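Local coordinates for protein indole-3-pyruvate decarboxylase (PDB 2NXW) that catalyses the thiamine diphosphate- and metal-dependent decarboxylation of indole-3-pyruvate to indole-3-acetaldehyde, a step of auxin biosynthesis, at residues 428-432 with 458-462; 439-443 with 526-530. All blocks are in the same frame, centred on the assembly; numbering follows the deposited sequence.

Contact 1 (428-432 with 458-462); sequences VPAGI and ELGNC
Pro-429 and Glu-458 bring the backbones closest here, their CA atoms 6.5 Å apart; by Ile-432 and Cys-462 the CA atoms are 7.5 Å apart. Residues 428-432 are a turn of helix 427-437 in the C-terminal thiamine diphosphate-binding domain, an alpha/beta fold on a parallel sheet. Residues 458-462 are mostly 3-10 and link helix 449-455 to helix 462-465. No hydrogen bond joins the two; apolar groups carry the buried contact. Val-428 CG1, anti to the backbone N (chi1 167°), comes within 3.7 Å of Leu-459 CG, and the two side chains cross at about a right angle. One turn on, Ile-432 reaches past with CD1, which rests 3.8 Å from Glu-458 CB and also against the carbonyl of that residue. Pro-429 adds its ring carbon CG against Glu-458 CG, while Cys-462 SG lies loosely beside Ile-432 CG1. Bent at chi2 (-70°), Glu-458 turns its carboxylate out of this apolar patch; OE1 accepts from the backbone N of Ser-66, next to helix 68-82, on which Pro-429 also packs. The contact thus knits helix 427-437 and the 3-10 turn to the N-terminal domain of the same chain, with the Val-428 side chain about 10 Å from bound thiamine diphosphate. Glu-458 O is met by Asn-461 N and Asn-461 ND2 from the same face of its plane, the side-chain bond being 3.2 Å long and bent (N-H...O 135°), while Ile-432 CD1 lies 3.5 Å from Glu-458 O.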
ATOM      1  N   VAL A 428     -31.282 -13.262 -10.260  1.00 10.35           N
ATOM      2  CA  VAL A 428     -32.390 -12.753 -11.051  1.00 10.71           C
ATOM      3  C   VAL A 428     -31.894 -11.862 -12.197  1.00 11.29           C
ATOM      4  O   VAL A 428     -32.300 -12.055 -13.339  1.00 10.76           O
ATOM      5  CB  VAL A 428     -33.421 -12.052 -10.134  1.00 10.31           C
ATOM      6  CG1 VAL A 428     -34.422 -11.250 -10.955  1.00 12.44           C
ATOM      7  CG2 VAL A 428     -34.176 -13.123  -9.314  1.00 13.46           C
ATOM      8  N   PRO A 429     -31.010 -10.887 -11.919  1.00 10.27           N
ATOM      9  CA  PRO A 429     -30.513 -10.033 -13.007  1.00 11.21           C
ATOM     10  C   PRO A 429     -29.780 -10.830 -14.080  1.00 10.70           C
ATOM     11  O   PRO A 429     -29.842 -10.478 -15.258  1.00 10.45           O
ATOM     12  CB  PRO A 429     -29.577  -9.066 -12.305  1.00 12.39           C
ATOM     13  CG  PRO A 429     -30.182  -8.941 -10.928  1.00 12.77           C
ATOM     14  CD  PRO A 429     -30.655 -10.333 -10.597  1.00 10.33           C
ATOM     15  N   ALA A 430     -29.074 -11.890 -13.692  1.00  9.58           N
ATOM     16  CA  ALA A 430     -28.359 -12.694 -14.684  1.00 11.38           C
ATOM     17  C   ALA A 430     -29.374 -13.439 -15.551  1.00 11.94           C
ATOM     18  O   ALA A 430     -29.196 -13.544 -16.764  1.00 12.55           O
ATOM     19  CB  ALA A 430     -27.417 -13.680 -13.996  1.00 11.07           C
ATOM     20  N   GLY A 431     -30.434 -13.959 -14.938  1.00 10.99           N
ATOM     21  CA  GLY A 431     -31.446 -14.649 -15.719  1.00 11.44           C
ATOM     22  C   GLY A 431     -32.063 -13.678 -16.711  1.00 12.49           C
ATOM     23  O   GLY A 431     -32.348 -14.039 -17.855  1.00 11.93           O
ATOM     24  N   ILE A 432     -32.272 -12.444 -16.272  1.00 11.78           N
ATOM     25  CA  ILE A 432     -32.855 -11.415 -17.133  1.00 11.62           C
ATOM     26  C   ILE A 432     -31.898 -11.067 -18.279  1.00 11.77           C
ATOM     27  O   ILE A 432     -32.306 -11.016 -19.448  1.00 11.64           O
ATOM     28  CB  ILE A 432     -33.203 -10.155 -16.297  1.00 10.52           C
ATOM     29  CG1 ILE A 432     -34.452 -10.433 -15.453  1.00 11.74           C
ATOM     30  CG2 ILE A 432     -33.382  -8.939 -17.208  1.00 12.73           C
ATOM     31  CD1 ILE A 432     -34.702  -9.403 -14.364  1.00 12.43           C
ATOM     32  N   GLU A 458     -35.964  -6.782  -9.826  1.00 10.40           N
ATOM     33  CA  GLU A 458     -35.694  -6.454 -11.216  1.00 11.51           C
ATOM     34  C   GLU A 458     -36.678  -7.154 -12.154  1.00 11.64           C
ATOM     35  O   GLU A 458     -36.821  -6.760 -13.310  1.00 11.34           O
ATOM     36  CB  GLU A 458     -34.255  -6.809 -11.571  1.00 11.88           C
ATOM     37  CG  GLU A 458     -33.220  -5.955 -10.851  1.00 13.16           C
ATOM     38  CD  GLU A 458     -33.189  -4.507 -11.316  1.00 14.68           C
ATOM     39  OE1 GLU A 458     -33.706  -4.201 -12.411  1.00 14.43           O
ATOM     40  OE2 GLU A 458     -32.618  -3.673 -10.582  1.00 13.01           O
ATOM     41  N   LEU A 459     -37.387  -8.160 -11.643  1.00 10.28           N
ATOM     42  CA  LEU A 459     -38.372  -8.869 -12.452  1.00 11.00           C
ATOM     43  C   LEU A 459     -39.472  -7.919 -12.928  1.00 11.54           C
ATOM     44  O   LEU A 459     -40.177  -8.226 -13.895  1.00 11.01           O
ATOM     45  CB  LEU A 459     -38.978 -10.027 -11.654  1.00 11.85           C
ATOM     46  CG  LEU A 459     -38.067 -11.243 -11.456  1.00 11.29           C
ATOM     47  CD1 LEU A 459     -38.724 -12.167 -10.430  1.00 11.89           C
ATOM     48  CD2 LEU A 459     -37.854 -11.986 -12.788  1.00 12.27           C
ATOM     49  N   GLY A 460     -39.629  -6.779 -12.258  1.00 10.90           N
ATOM     50  CA  GLY A 460     -40.636  -5.815 -12.683  1.00 10.61           C
ATOM     51  C   GLY A 460     -40.362  -5.251 -14.074  1.00 10.81           C
ATOM     52  O   GLY A 460     -41.221  -4.575 -14.664  1.00 12.98           O
ATOM     53  N   ASN A 461     -39.171  -5.510 -14.604  1.00 10.84           N
ATOM     54  CA  ASN A 461     -38.794  -5.035 -15.935  1.00 11.95           C
ATOM     55  C   ASN A 461     -39.034  -6.048 -17.039  1.00 12.19           C
ATOM     56  O   ASN A 461     -38.843  -5.730 -18.213  1.00 12.55           O
ATOM     57  CB  ASN A 461     -37.315  -4.641 -15.947  1.00 11.05           C
ATOM     58  CG  ASN A 461     -37.031  -3.476 -15.034  1.00 10.66           C
ATOM     59  OD1 ASN A 461     -37.507  -2.363 -15.268  1.00 14.07           O
ATOM     60  ND2 ASN A 461     -36.259  -3.722 -13.972  1.00 12.43           N
ATOM     61  N   CYS A 462     -39.461  -7.253 -16.684  1.00 11.53           N
ATOM     62  CA  CYS A 462     -39.666  -8.292 -17.688  1.00 11.58           C
ATOM     63  C   CYS A 462     -40.620  -7.936 -18.819  1.00 11.87           C
ATOM     64  O   CYS A 462     -40.310  -8.200 -19.986  1.00 12.73           O
ATOM     65  CB  CYS A 462     -40.136  -9.590 -17.034  1.00 11.97           C
ATOM     66  SG  CYS A 462     -38.851 -10.429 -16.080  1.00 12.93           S
TER

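Contact 2 (439-443 with 526-530); sequences GGKRI and AFATR
Ala-526, in the last turn of helix 516-528, offers its carbonyl to Arg-442: Arg-442 NH1 lies 2.9 Å from Ala-526 O, and Thr-529 N bonds the same oxygen from the opposite face. Next, Phe-527 O is reached through a water, which accepts from Arg-442 NH1 and donates to that carbonyl. Beyond the helix, Thr-529 O takes Arg-442 NH2 at 2.8 Å. Both direct bonds leave the guanidinium plane, by 29° to Ala-526 O and 26° to Thr-529 O. The Arg-442 chain gets there by running extended from CG to NE. Arg-530 closes the sequence by running back the other way: its CG lies over the rim of one face of the Arg-442 guanidinium, 3.5 Å from Arg-442 NH1, and the bend at its chi3 carries its own guanidinium to Gly-440. There Arg-530 NH1 (3.1 Å) and Arg-530 NH2 (3.0 Å) both grip Gly-440 O end-on, with that oxygen in the guanidinium plane. Were Arg-442 an alanine, the carbonyls of Ala-526 and Thr-529 would probably lose their side-chain donor and the flank of Arg-530 its neighbour. The two guanidinium planes are only 12° apart. Arg-442 NE and Arg-530 NE lie 4.0 Å apart; Asp-468 bridges them, its OD2 in a salt bridge with Arg-530 NE and its O accepting from Arg-442 NE. That carboxylate, together with the carbonyls at the helix end, is likely to offset the crowding of like charges.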
ATOM      1  N   GLY A 439     -32.761 -15.168 -27.601  1.00 12.84           N
ATOM      2  CA  GLY A 439     -33.623 -15.453 -28.734  1.00 14.33           C
ATOM      3  C   GLY A 439     -34.813 -16.310 -28.370  1.00 14.27           C
ATOM      4  O   GLY A 439     -35.151 -17.268 -29.080  1.00 13.96           O
ATOM      5  N   GLY A 440     -35.436 -15.964 -27.249  1.00 13.07           N
ATOM      6  CA  GLY A 440     -36.615 -16.675 -26.786  1.00 13.32           C
ATOM      7  C   GLY A 440     -36.423 -17.914 -25.926  1.00 12.63           C
ATOM      8  O   GLY A 440     -37.411 -18.459 -25.421  1.00 13.14           O
ATOM      9  N   LYS A 441     -35.183 -18.383 -25.770  1.00 12.16           N
ATOM     10  CA  LYS A 441     -34.940 -19.555 -24.938  1.00 13.43           C
ATOM     11  C   LYS A 441     -35.203 -19.109 -23.508  1.00 13.13           C
ATOM     12  O   LYS A 441     -34.625 -18.130 -23.030  1.00 12.92           O
ATOM     13  CB  LYS A 441     -33.498 -20.049 -25.092  1.00 15.03           C
ATOM     14  CG  LYS A 441     -33.172 -20.585 -26.496  1.00 18.89           C
ATOM     15  CD  LYS A 441     -33.940 -21.858 -26.806  1.00 21.55           C
ATOM     16  CE  LYS A 441     -33.410 -22.532 -28.074  1.00 22.74           C
ATOM     17  NZ  LYS A 441     -33.742 -21.779 -29.331  1.00 21.98           N
ATOM     18  N   ARG A 442     -36.096 -19.817 -22.837  1.00 12.38           N
ATOM     19  CA  ARG A 442     -36.469 -19.459 -21.484  1.00 12.50           C
ATOM     20  C   ARG A 442     -35.369 -19.785 -20.492  1.00 12.75           C
ATOM     21  O   ARG A 442     -34.681 -20.791 -20.626  1.00 12.69           O
ATOM     22  CB  ARG A 442     -37.759 -20.181 -21.119  1.00 13.58           C
ATOM     23  CG  ARG A 442     -38.564 -19.494 -20.058  1.00 14.57           C
ATOM     24  CD  ARG A 442     -39.969 -20.086 -19.957  1.00 14.61           C
ATOM     25  NE  ARG A 442     -40.833 -19.167 -19.244  1.00 12.83           N
ATOM     26  CZ  ARG A 442     -42.068 -19.430 -18.819  1.00 11.40           C
ATOM     27  NH1 ARG A 442     -42.626 -20.625 -19.036  1.00 13.25           N
ATOM     28  NH2 ARG A 442     -42.735 -18.502 -18.153  1.00 12.78           N
ATOM     29  N   ILE A 443     -35.208 -18.926 -19.492  1.00 13.16           N
ATOM     30  CA  ILE A 443     -34.181 -19.140 -18.486  1.00 12.52           C
ATOM     31  C   ILE A 443     -34.847 -19.485 -17.159  1.00 12.66           C
ATOM     32  O   ILE A 443     -35.897 -18.938 -16.821  1.00 12.92           O
ATOM     33  CB  ILE A 443     -33.309 -17.865 -18.324  1.00 13.62           C
ATOM     34  CG1 ILE A 443     -32.744 -17.434 -19.689  1.00 14.86           C
ATOM     35  CG2 ILE A 443     -32.165 -18.130 -17.348  1.00 15.51           C
ATOM     36  CD1 ILE A 443     -31.858 -18.463 -20.382  1.00 16.24           C
ATOM     37  N   ALA A 526     -45.984 -23.183 -14.319  1.00 13.67           N
ATOM     38  CA  ALA A 526     -45.024 -22.173 -14.733  1.00 12.68           C
ATOM     39  C   ALA A 526     -44.522 -22.454 -16.143  1.00 12.80           C
ATOM     40  O   ALA A 526     -44.471 -21.546 -16.981  1.00 13.42           O
ATOM     41  CB  ALA A 526     -43.838 -22.132 -13.749  1.00 12.69           C
ATOM     42  N   PHE A 527     -44.135 -23.699 -16.404  1.00 12.73           N
ATOM     43  CA  PHE A 527     -43.649 -24.062 -17.729  1.00 12.80           C
ATOM     44  C   PHE A 527     -44.737 -23.944 -18.787  1.00 14.42           C
ATOM     45  O   PHE A 527     -44.451 -23.640 -19.944  1.00 15.82           O
ATOM     46  CB  PHE A 527     -43.089 -25.481 -17.721  1.00 14.63           C
ATOM     47  CG  PHE A 527     -41.634 -25.543 -17.408  1.00 13.57           C
ATOM     48  CD1 PHE A 527     -40.684 -25.358 -18.412  1.00 15.08           C
ATOM     49  CD2 PHE A 527     -41.204 -25.748 -16.101  1.00 14.37           C
ATOM     50  CE1 PHE A 527     -39.327 -25.377 -18.120  1.00 15.65           C
ATOM     51  CE2 PHE A 527     -39.839 -25.769 -15.800  1.00 15.76           C
ATOM     52  CZ  PHE A 527     -38.903 -25.584 -16.812  1.00 15.39           C
ATOM     53  N   ALA A 528     -45.981 -24.178 -18.397  1.00 14.00           N
ATOM     54  CA  ALA A 528     -47.077 -24.107 -19.359  1.00 15.23           C
ATOM     55  C   ALA A 528     -47.518 -22.684 -19.657  1.00 15.25           C
ATOM     56  O   ALA A 528     -48.297 -22.452 -20.585  1.00 16.68           O
ATOM     57  CB  ALA A 528     -48.258 -24.906 -18.836  1.00 15.79           C
ATOM     58  N   THR A 529     -47.001 -21.728 -18.890  1.00 14.35           N
ATOM     59  CA  THR A 529     -47.408 -20.336 -19.011  1.00 13.97           C
ATOM     60  C   THR A 529     -46.294 -19.367 -19.393  1.00 14.56           C
ATOM     61  O   THR A 529     -45.512 -18.946 -18.543  1.00 15.62           O
ATOM     62  CB  THR A 529     -48.020 -19.847 -17.674  1.00 14.18           C
ATOM     63  OG1 THR A 529     -48.962 -20.822 -17.195  1.00 15.16           O
ATOM     64  CG2 THR A 529     -48.738 -18.521 -17.856  1.00 14.94           C
ATOM     65  N   ARG A 530     -46.220 -19.018 -20.672  1.00 13.73           N
ATOM     66  CA  ARG A 530     -45.223 -18.063 -21.129  1.00 12.99           C
ATOM     67  C   ARG A 530     -45.901 -16.705 -21.291  1.00 13.85           C
ATOM     68  O   ARG A 530     -47.126 -16.599 -21.164  1.00 15.52           O
ATOM     69  CB  ARG A 530     -44.606 -18.534 -22.448  1.00 12.43           C
ATOM     70  CG  ARG A 530     -43.699 -19.741 -22.246  1.00 13.26           C
ATOM     71  CD  ARG A 530     -42.608 -19.826 -23.303  1.00 12.73           C
ATOM     72  NE  ARG A 530     -41.634 -18.742 -23.176  1.00 11.42           N
ATOM     73  CZ  ARG A 530     -40.481 -18.689 -23.841  1.00 11.96           C
ATOM     74  NH1 ARG A 530     -40.150 -19.664 -24.686  1.00 13.54           N
ATOM     75  NH2 ARG A 530     -39.660 -17.661 -23.665  1.00 12.30           N
TER
HETATM   76  O   HOH W   1     -41.895 -22.776 -20.828  1.00 16.89           O

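How the contacts relate
The segments alternate along the chain, 428-432, 439-443, 458-462, then 526-530, so contacts 1 and 2 interlock within the C-terminal thiamine diphosphate-binding domain. Their centres are 14 Å apart. Helix 427-437 holds the first segment of contact 1, and the loop leaving it forms the first of contact 2 before entering strand 443-448; Gly-431 O packs on Ile-443 CG1 at 3.9 Å. Contact 1 is buried and lies nearer the cofactor, whereas contact 2 lies away from the annotated sites and ties in helix 516-528. Both meet strand 443-448, contact 2 at its start and contact 1 through Val-428 packing on Thr-445 and Val-447; the magnesium ligand Asp-449 follows it directly.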